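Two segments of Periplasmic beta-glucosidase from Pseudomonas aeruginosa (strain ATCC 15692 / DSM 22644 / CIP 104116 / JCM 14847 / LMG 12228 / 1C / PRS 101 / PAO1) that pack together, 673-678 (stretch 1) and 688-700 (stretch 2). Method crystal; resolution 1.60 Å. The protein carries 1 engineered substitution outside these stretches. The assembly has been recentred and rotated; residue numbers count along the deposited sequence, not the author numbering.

Stretch 1 (673-678) LRGFRK
Stretch 2 (688-700) EIVFRLGEADLKF

Two strands run almost antiparallel here, yet no direct backbone hydrogen bond joins them; two arginines and a row of waters fill the gap instead. The axes of strand 673-678 and strand 688-694 approach to 7.9 Å, with 158° between their N-to-C directions. In register, Arg677 lies opposite Ile689 (CA to CA 7.5 Å), Gly675 opposite Phe691 (CA to CA 6.9 Å) and Arg674 opposite Asp697 (CA to CA 6.6 Å).

Stretch 1 is extended, except that Arg674 has phi/psi of -136/5; Gly675 follows at -180/162. Stretch 2 stays extended through Gly694; 695-697 then have helical phi/psi. Asp697 N bonds to Gly694 O (3.0 Å) and Leu698 N to Glu695 O (2.8 Å), while Asp697 (chi1 m) accepts Gly694 N on its own OD2 at 3.0 Å. An aspartate suits this turn because its short carboxylate reaches back to the preceding backbone.

Arg674 points toward this turn with chi1 m, chi2 m and chi3 t. Its NE donates to Asp697 O at 3.0 Å and 165°, and NH1 folds back to Leu673 O at 3.0 Å. NH2 donates to two waters, each of which also lies within hydrogen-bonding distance of Lys699 O. A guanidinium, with its several donors, thus serves a cluster of carbonyls. The carboxylate is not a salt-bridge partner: Arg674 NE to Asp697 OD1 is 4.5 Å. Another water donates to Asp697 OD1 (2.6 Å) and, weakly, to Arg674 O (3.3 Å).

At Gly675 the strands leave little room. An ideal CB would point toward stretch 2 and sit 3.3 Å from Phe691 CD1, so glycine lets the ring lie against the backbone, with Phe691 CE1 3.9 Å from Gly675 C and 3.6 Å from Phe676 N. Phe691 (chi1 m, chi2 -76°) leaves its backbone sideways, but its ring comes nearer. A water bridges alongside, donating to Arg674 O and Arg692 O, both at 3.0 Å.

Arg677, directed toward stretch 2, curls through chi1 -149°, chi2 p and chi3 p. This places one guanidinium face over Phe691 CE1, and NH2 comes 3.8 Å from Phe691 CD1. At the guanidinium edge, NH2 makes a short but weak bond to Val690 O, 2.5 Å at only 121°; NH1 donates to Phe676 O at 3.0 Å. Waters carry NE to Val690 N and NH2 to Arg692 N. Nearer the backbone, Arg677 CB meets Ile689 CG2 at 4.0 Å, an apolar contact suited to a branched side chain (chi1 m, chi2 t).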

ATOM      1  N   LEU A 673      -9.769 -19.352   1.946  1.00 11.88           N
ATOM      2  CA  LEU A 673      -9.807 -20.512   2.868  1.00 12.27           C
ATOM      3  C   LEU A 673     -11.232 -20.691   3.417  1.00 12.83           C
ATOM      4  O   LEU A 673     -11.806 -19.704   3.927  1.00 13.52           O
ATOM      5  CB  LEU A 673      -8.835 -20.303   4.002  1.00 12.12           C
ATOM      6  CG  LEU A 673      -8.644 -21.490   4.931  1.00 12.07           C
ATOM      7  CD1 LEU A 673      -7.874 -22.603   4.253  1.00 13.27           C
ATOM      8  CD2 LEU A 673      -7.888 -21.031   6.153  1.00 12.21           C
ATOM      9  N   ARG A 674     -11.721 -21.921   3.384  1.00 13.11           N
ATOM     10  CA  ARG A 674     -13.056 -22.227   3.931  1.00 13.99           C
ATOM     11  C   ARG A 674     -13.019 -23.507   4.760  1.00 16.32           C
ATOM     12  O   ARG A 674     -14.059 -23.885   5.263  1.00 21.71           O
ATOM     13  CB  ARG A 674     -14.139 -22.304   2.854  1.00 13.41           C
ATOM     14  CG  ARG A 674     -14.542 -20.963   2.283  1.00 16.47           C
ATOM     15  CD  ARG A 674     -15.194 -20.131   3.336  1.00 16.75           C
ATOM     16  NE  ARG A 674     -15.690 -18.878   2.817  1.00 19.40           N
ATOM     17  CZ  ARG A 674     -15.087 -17.728   2.901  1.00 20.77           C
ATOM     18  NH1 ARG A 674     -13.872 -17.644   3.418  1.00 18.98           N
ATOM     19  NH2 ARG A 674     -15.739 -16.643   2.487  1.00 23.62           N
ATOM     20  N   GLY A 675     -11.873 -24.123   4.990  1.00 14.74           N
ATOM     21  CA  GLY A 675     -11.802 -25.214   5.949  1.00 15.17           C
ATOM     22  C   GLY A 675     -10.399 -25.740   6.035  1.00 15.11           C
ATOM     23  O   GLY A 675      -9.580 -25.441   5.137  1.00 14.43           O
ATOM     24  N   PHE A 676     -10.115 -26.460   7.094  1.00 14.93           N
ATOM     25  CA  PHE A 676      -8.811 -27.116   7.200  1.00 14.31           C
ATOM     26  C   PHE A 676      -8.896 -28.244   8.216  1.00 15.64           C
ATOM     27  O   PHE A 676      -9.839 -28.271   9.036  1.00 16.24           O
ATOM     28  CB  PHE A 676      -7.709 -26.132   7.583  1.00 14.29           C
ATOM     29  CG  PHE A 676      -7.898 -25.421   8.887  1.00 14.56           C
ATOM     30  CD1 PHE A 676      -7.438 -25.985  10.061  1.00 15.79           C
ATOM     31  CD2 PHE A 676      -8.562 -24.201   8.912  1.00 16.32           C
ATOM     32  CE1 PHE A 676      -7.582 -25.283  11.251  1.00 18.88           C
ATOM     33  CE2 PHE A 676      -8.757 -23.530  10.113  1.00 18.42           C
ATOM     34  CZ  PHE A 676      -8.261 -24.094  11.271  1.00 18.74           C
ATOM     35  N   ARG A 677      -7.954 -29.157   8.092  1.00 14.95           N
ATOM     36  CA  ARG A 677      -7.879 -30.309   9.032  1.00 16.65           C
ATOM     37  C   ARG A 677      -6.409 -30.560   9.280  1.00 17.76           C
ATOM     38  O   ARG A 677      -5.690 -30.908   8.321  1.00 16.41           O
ATOM     39  CB  ARG A 677      -8.542 -31.576   8.489  1.00 22.98           C
ATOM     40  CG  ARG A 677      -9.149 -32.500   9.551  1.00 28.80           C
ATOM     41  CD  ARG A 677     -10.484 -31.948  10.099  1.00 29.57           C
ATOM     42  NE  ARG A 677     -11.689 -32.157   9.275  1.00 28.99           N
ATOM     43  CZ  ARG A 677     -12.516 -31.214   8.826  1.00 32.44           C
ATOM     44  NH1 ARG A 677     -12.327 -29.916   9.059  1.00 34.83           N
ATOM     45  NH2 ARG A 677     -13.567 -31.588   8.117  1.00 38.83           N
ATOM     46  N   LYS A 678      -5.986 -30.458  10.521  1.00 18.51           N
ATOM     47  CA  LYS A 678      -4.627 -30.891  10.856  1.00 17.51           C
ATOM     48  C   LYS A 678      -4.711 -32.354  11.264  1.00 17.02           C
ATOM     49  O   LYS A 678      -5.521 -32.687  12.143  1.00 17.87           O
ATOM     50  CB  LYS A 678      -4.067 -30.064  11.981  1.00 18.92           C
ATOM     51  CG  LYS A 678      -2.640 -30.441  12.292  1.00 19.92           C
ATOM     52  CD  LYS A 678      -2.052 -29.480  13.231  1.00 24.04           C
ATOM     53  CE  LYS A 678      -0.556 -29.505  13.331  1.00 26.21           C
ATOM     54  NZ  LYS A 678      -0.301 -28.854  14.649  1.00 32.83           N
ATOM     55  N   GLU A 688      -9.497 -40.447   5.896  1.00 22.38           N
ATOM     56  CA  GLU A 688     -10.516 -39.821   5.037  1.00 23.24           C
ATOM     57  C   GLU A 688     -10.897 -38.512   5.713  1.00 24.13           C
ATOM     58  O   GLU A 688     -11.244 -38.473   6.899  1.00 25.65           O
ATOM     59  CB  GLU A 688     -11.781 -40.673   4.824  1.00 29.56           C
ATOM     60  CG  GLU A 688     -12.649 -39.996   3.737  1.00 34.29           C
ATOM     61  CD  GLU A 688     -13.816 -40.684   3.045  1.00 45.15           C
ATOM     62  OE1 GLU A 688     -14.877 -40.827   3.666  1.00 47.34           O
ATOM     63  OE2 GLU A 688     -13.711 -40.949   1.825  1.00 51.59           O
ATOM     64  N   ILE A 689     -10.761 -37.433   4.972  1.00 21.79           N
ATOM     65  CA  ILE A 689     -11.118 -36.088   5.456  1.00 22.55           C
ATOM     66  C   ILE A 689     -12.398 -35.720   4.731  1.00 22.34           C
ATOM     67  O   ILE A 689     -12.482 -35.905   3.471  1.00 23.62           O
ATOM     68  CB  ILE A 689      -9.960 -35.123   5.210  1.00 25.73           C
ATOM     69  CG1 ILE A 689      -8.738 -35.612   5.990  1.00 27.29           C
ATOM     70  CG2 ILE A 689     -10.345 -33.723   5.612  1.00 27.24           C
ATOM     71  CD1 ILE A 689      -7.469 -35.075   5.524  1.00 31.59           C
ATOM     72  N   VAL A 690     -13.380 -35.299   5.514  1.00 21.43           N
ATOM     73  CA  VAL A 690     -14.678 -34.844   4.986  1.00 20.70           C
ATOM     74  C   VAL A 690     -14.851 -33.395   5.393  1.00 20.69           C
ATOM     75  O   VAL A 690     -14.857 -33.107   6.599  1.00 24.46           O
ATOM     76  CB  VAL A 690     -15.807 -35.713   5.539  1.00 24.97           C
ATOM     77  CG1 VAL A 690     -17.121 -35.307   4.918  1.00 24.53           C
ATOM     78  CG2 VAL A 690     -15.509 -37.185   5.339  1.00 25.03           C
ATOM     79  N   PHE A 691     -14.863 -32.499   4.426  1.00 17.63           N
ATOM     80  CA  PHE A 691     -15.208 -31.095   4.649  1.00 19.66           C
ATOM     81  C   PHE A 691     -16.676 -30.942   4.331  1.00 19.75           C
ATOM     82  O   PHE A 691     -17.114 -31.427   3.286  1.00 24.43           O
ATOM     83  CB  PHE A 691     -14.360 -30.203   3.750  1.00 17.33           C
ATOM     84  CG  PHE A 691     -12.896 -30.242   4.049  1.00 15.40           C
ATOM     85  CD1 PHE A 691     -12.409 -29.558   5.154  1.00 18.72           C
ATOM     86  CD2 PHE A 691     -11.996 -30.889   3.244  1.00 16.46           C
ATOM     87  CE1 PHE A 691     -11.056 -29.536   5.431  1.00 17.78           C
ATOM     88  CE2 PHE A 691     -10.638 -30.854   3.516  1.00 18.62           C
ATOM     89  CZ  PHE A 691     -10.172 -30.178   4.611  1.00 17.72           C
ATOM     90  N   ARG A 692     -17.338 -30.124   5.128  1.00 22.70           N
ATOM     91  CA  ARG A 692     -18.721 -29.700   4.872  1.00 24.97           C
ATOM     92  C   ARG A 692     -18.717 -28.256   4.368  1.00 20.57           C
ATOM     93  O   ARG A 692     -17.954 -27.415   4.908  1.00 22.79           O
ATOM     94  CB  ARG A 692     -19.537 -29.809   6.159  1.00 29.78           C
ATOM     95  CG  ARG A 692     -19.881 -31.238   6.539  1.00 34.91           C
ATOM     96  CD  ARG A 692     -20.837 -31.323   7.733  1.00 45.22           C
ATOM     97  NE  ARG A 692     -21.843 -30.265   7.744  1.00 53.34           N
ATOM     98  CZ  ARG A 692     -23.009 -30.316   8.375  1.00 65.12           C
ATOM     99  NH1 ARG A 692     -23.349 -31.391   9.053  1.00 74.47           N
ATOM    100  NH2 ARG A 692     -23.846 -29.291   8.331  1.00 61.31           N
ATOM    101  N   LEU A 693     -19.481 -28.018   3.306  1.00 20.53           N
ATOM    102  CA  LEU A 693     -19.694 -26.672   2.751  1.00 21.67           C
ATOM    103  C   LEU A 693     -21.196 -26.420   2.627  1.00 21.90           C
ATOM    104  O   LEU A 693     -21.918 -27.305   2.135  1.00 24.39           O
ATOM    105  CB  LEU A 693     -19.056 -26.597   1.364  1.00 23.97           C
ATOM    106  CG  LEU A 693     -17.525 -26.627   1.356  1.00 26.55           C
ATOM    107  CD1 LEU A 693     -17.015 -26.842  -0.075  1.00 27.78           C
ATOM    108  CD2 LEU A 693     -16.992 -25.341   1.970  1.00 27.35           C
ATOM    109  N   GLY A 694     -21.627 -25.252   3.071  1.00 24.49           N
ATOM    110  CA  GLY A 694     -23.001 -24.793   2.828  1.00 26.24           C
ATOM    111  C   GLY A 694     -23.010 -23.391   2.260  1.00 25.11           C
ATOM    112  O   GLY A 694     -21.919 -22.797   1.975  1.00 21.76           O
ATOM    113  N   GLU A 695     -24.208 -22.868   2.053  1.00 23.05           N
ATOM    114  CA  GLU A 695     -24.389 -21.513   1.487  1.00 22.63           C
ATOM    115  C   GLU A 695     -23.604 -20.482   2.298  1.00 21.20           C
ATOM    116  O   GLU A 695     -23.129 -19.525   1.700  1.00 22.50           O
ATOM    117  CB  GLU A 695     -25.880 -21.228   1.449  1.00 26.98           C
ATOM    118  CG  GLU A 695     -26.239 -20.017   0.642  1.00 29.87           C
ATOM    119  CD  GLU A 695     -27.717 -19.683   0.735  1.00 36.45           C
ATOM    120  OE1 GLU A 695     -28.462 -20.473   1.344  1.00 33.67           O
ATOM    121  OE2 GLU A 695     -28.098 -18.623   0.218  1.00 34.43           O
ATOM    122  N   ALA A 696     -23.473 -20.627   3.615  1.00 21.82           N
ATOM    123  CA  ALA A 696     -22.793 -19.629   4.472  1.00 25.76           C
ATOM    124  C   ALA A 696     -21.332 -19.456   4.017  1.00 21.92           C
ATOM    125  O   ALA A 696     -20.794 -18.338   4.102  1.00 22.95           O
ATOM    126  CB  ALA A 696     -22.859 -20.086   5.908  1.00 27.62           C
ATOM    127  N   ASP A 697     -20.735 -20.524   3.514  1.00 20.41           N
ATOM    128  CA  ASP A 697     -19.338 -20.496   2.995  1.00 21.88           C
ATOM    129  C   ASP A 697     -19.276 -19.727   1.673  1.00 17.95           C
ATOM    130  O   ASP A 697     -18.164 -19.382   1.213  1.00 19.40           O
ATOM    131  CB  ASP A 697     -18.853 -21.915   2.787  1.00 22.10           C
ATOM    132  CG  ASP A 697     -18.754 -22.604   4.120  1.00 29.15           C
ATOM    133  OD1 ASP A 697     -18.043 -22.054   5.011  1.00 28.64           O
ATOM    134  OD2 ASP A 697     -19.444 -23.621   4.278  1.00 26.49           O
ATOM    135  N   LEU A 698     -20.389 -19.510   1.014  1.00 16.95           N
ATOM    136  CA  LEU A 698     -20.400 -19.014  -0.377  1.00 16.49           C
ATOM    137  C   LEU A 698     -20.800 -17.541  -0.471  1.00 16.54           C
ATOM    138  O   LEU A 698     -20.702 -16.952  -1.533  1.00 18.36           O
ATOM    139  CB  LEU A 698     -21.386 -19.857  -1.192  1.00 17.12           C
ATOM    140  CG  LEU A 698     -21.304 -21.377  -1.024  1.00 17.65           C
ATOM    141  CD1 LEU A 698     -22.381 -22.054  -1.871  1.00 19.89           C
ATOM    142  CD2 LEU A 698     -19.927 -21.913  -1.355  1.00 19.50           C
ATOM    143  N   LYS A 699     -21.235 -16.917   0.625  1.00 18.14           N
ATOM    144  CA  LYS A 699     -21.777 -15.555   0.553  1.00 18.31           C
ATOM    145  C   LYS A 699     -20.654 -14.508   0.630  1.00 18.53           C
ATOM    146  O   LYS A 699     -19.573 -14.762   1.144  1.00 20.79           O
ATOM    147  CB  LYS A 699     -22.692 -15.321   1.754  1.00 22.60           C
ATOM    148  CG  LYS A 699     -23.910 -16.213   1.787  1.00 30.50           C
ATOM    149  CD  LYS A 699     -25.085 -15.630   2.520  1.00 33.95           C
ATOM    150  CE  LYS A 699     -26.346 -16.416   2.205  1.00 40.27           C
ATOM    151  NZ  LYS A 699     -27.544 -15.861   2.879  1.00 42.68           N
ATOM    152  N   PHE A 700     -20.950 -13.358   0.113  1.00 16.31           N
ATOM    153  CA  PHE A 700     -20.063 -12.193   0.126  1.00 17.43           C
ATOM    154  C   PHE A 700     -20.928 -10.945   0.171  1.00 18.67           C
ATOM    155  O   PHE A 700     -22.133 -10.928  -0.234  1.00 19.45           O
ATOM    156  CB  PHE A 700     -19.157 -12.189  -1.106  1.00 17.52           C
ATOM    157  CG  PHE A 700     -19.868 -11.950  -2.399  1.00 15.58           C
ATOM    158  CD1 PHE A 700     -20.584 -12.967  -3.038  1.00 17.25           C
ATOM    159  CD2 PHE A 700     -19.834 -10.700  -3.002  1.00 18.49           C
ATOM    160  CE1 PHE A 700     -21.267 -12.727  -4.225  1.00 18.38           C
ATOM    161  CE2 PHE A 700     -20.486 -10.472  -4.196  1.00 18.13           C
ATOM    162  CZ  PHE A 700     -21.222 -11.480  -4.803  1.00 17.51           C
TER
HETATM  163  O   HOH W   1     -18.795 -16.610   2.921  1.00 26.54           O
HETATM  164  O   HOH W   2     -15.041 -26.729   5.084  1.00 30.97           O
HETATM  165  O   HOH W   3     -16.887 -23.360   6.952  1.00 31.49           O
HETATM  166  O   HOH W   4     -17.675 -16.897   0.108  1.00 34.55           O
HETATM  167  O   HOH W   5     -13.034 -35.012   8.509  1.00 29.61           O
HETATM  168  O   HOH W   6     -15.970 -29.593   7.764  1.00 33.33           O